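Long-range contact in immunity 23 family protein (Burkholderia dolosa AU0158, PDB 5FFP), which probably acts as the CdiI immunity protein of a contact-dependent growth inhibition system, protecting its own cell from the partner toxin: residues G27-F32 / S41-G46. Numbering follows the deposited sequence.
Sequences GCLGYF and SNSTLG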
# COMPACT_ATOMS: atom_id res chain seq x y z
N GLY A 27 -12.90 -20.65 15.38
CA GLY A 27 -14.02 -20.21 16.20
C GLY A 27 -14.37 -18.74 16.00
O GLY A 27 -14.43 -18.26 14.87
N CYS A 28 -14.61 -18.03 17.10
CA CYS A 28 -15.19 -16.67 17.03
C CYS A 28 -14.32 -15.66 17.72
O CYS A 28 -13.60 -15.97 18.70
CB CYS A 28 -16.56 -16.66 17.67
SG CYS A 28 -17.75 -17.73 16.81
N LEU A 29 -14.34 -14.45 17.15
CA LEU A 29 -13.60 -13.34 17.69
C LEU A 29 -14.35 -12.05 17.43
O LEU A 29 -14.89 -11.83 16.34
CB LEU A 29 -12.23 -13.25 17.06
CG LEU A 29 -11.34 -12.18 17.67
CD1 LEU A 29 -9.91 -12.66 17.74
CD2 LEU A 29 -11.42 -10.91 16.88
N GLY A 30 -14.45 -11.24 18.47
CA GLY A 30 -15.15 -9.98 18.37
C GLY A 30 -14.44 -8.96 19.20
O GLY A 30 -13.77 -9.31 20.14
N TYR A 31 -14.59 -7.72 18.81
CA TYR A 31 -14.17 -6.54 19.57
C TYR A 31 -15.48 -5.87 20.07
O TYR A 31 -16.41 -5.62 19.27
CB TYR A 31 -13.48 -5.54 18.65
CG TYR A 31 -12.05 -5.78 18.28
CD1 TYR A 31 -11.39 -6.97 18.56
CD2 TYR A 31 -11.37 -4.83 17.58
CE1 TYR A 31 -10.07 -7.18 18.20
CE2 TYR A 31 -10.06 -5.04 17.20
CZ TYR A 31 -9.43 -6.22 17.51
OH TYR A 31 -8.11 -6.38 17.13
N PHE A 32 -15.55 -5.63 21.38
CA PHE A 32 -16.55 -4.69 21.94
C PHE A 32 -15.89 -3.30 22.00
O PHE A 32 -14.79 -3.14 22.51
CB PHE A 32 -16.90 -5.02 23.38
CG PHE A 32 -17.88 -6.12 23.54
CD1 PHE A 32 -19.22 -5.87 23.46
CD2 PHE A 32 -17.44 -7.39 23.85
CE1 PHE A 32 -20.13 -6.90 23.62
CE2 PHE A 32 -18.33 -8.43 24.01
CZ PHE A 32 -19.68 -8.19 23.90
N SER A 41 -17.36 -15.19 12.92
CA SER A 41 -17.25 -16.57 13.26
C SER A 41 -16.35 -17.29 12.27
O SER A 41 -16.57 -18.46 11.97
CB SER A 41 -18.63 -17.21 13.25
OG SER A 41 -19.20 -17.14 11.95
N ASN A 42 -15.33 -16.59 11.79
CA ASN A 42 -14.46 -17.02 10.70
C ASN A 42 -13.01 -16.99 11.11
O ASN A 42 -12.13 -17.02 10.24
CB ASN A 42 -14.55 -16.07 9.49
CG ASN A 42 -15.88 -16.14 8.79
OD1 ASN A 42 -16.57 -17.16 8.86
ND2 ASN A 42 -16.24 -15.09 8.08
N SER A 43 -12.73 -16.95 12.41
CA SER A 43 -11.37 -16.74 12.86
C SER A 43 -10.65 -18.03 13.11
O SER A 43 -11.29 -18.98 13.51
CB SER A 43 -11.38 -15.92 14.13
OG SER A 43 -10.14 -16.02 14.85
N THR A 44 -9.33 -18.05 12.87
CA THR A 44 -8.42 -19.06 13.38
C THR A 44 -7.56 -18.33 14.37
O THR A 44 -6.75 -17.46 14.02
CB THR A 44 -7.51 -19.69 12.28
OG1 THR A 44 -8.30 -20.34 11.28
CG2 THR A 44 -6.57 -20.74 12.90
N LEU A 45 -7.75 -18.64 15.64
CA LEU A 45 -7.33 -17.75 16.69
C LEU A 45 -5.83 -17.69 16.81
O LEU A 45 -5.28 -16.64 17.15
CB LEU A 45 -7.94 -18.15 18.03
CG LEU A 45 -9.43 -18.41 18.06
CD1 LEU A 45 -9.79 -18.83 19.47
CD2 LEU A 45 -10.25 -17.20 17.67
N GLY A 46 -5.13 -18.77 16.53
CA GLY A 46 -3.64 -18.69 16.51
C GLY A 46 -3.08 -17.64 15.55
O GLY A 46 -2.15 -16.89 15.87
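The flat groups here are backbone peptides: at the open end of the β-hairpin formed by strands 26-33 and 36-44, the carbonyls of Gly27 and Ser43 each accept the N-H of the other residue. Gly27 N lies in the plane of the Ser43 carbonyl and donates a nearly straight bond to Ser43 O (3.0 Å, N-H...O 169°). Ser43 N instead sits obliquely above the plane of the Gly27 carbonyl, off its lone pair, with a longer, more bent bond to Gly27 O (3.3 Å, 150°). The pair is thus an antiparallel hydrogen-bonded one, but twisted: the chain turns a corner at Ser41, and residues 42-44 run nearly across strand 26-33, at 101°, before helix 45-52 begins.

On one side of this crossing, Leu29 CB rests against Ser43 CB at 4.1 Å. The Leu29 CG lies anti to the backbone N, and the side chain also packs on Leu105 of helix 103-108. Ser43 OG, likewise anti to its own N, is hydrogen-bonded to Asp48 OD2, which ties the strand end to the first turn of the following helix. Leu45, the first helical residue, reaches back on this same side: CD1 is its extended branch, while CD2 turns back to lie 3.7 Å from Cys28 O and, more loosely, 4.5 Å from Leu29 CB. On the other side, Cys28 SG, anti to its carbonyl carbon, lies alongside Ser41, 3.7 Å from Ser41 CB, a plain van der Waals contact at the corner.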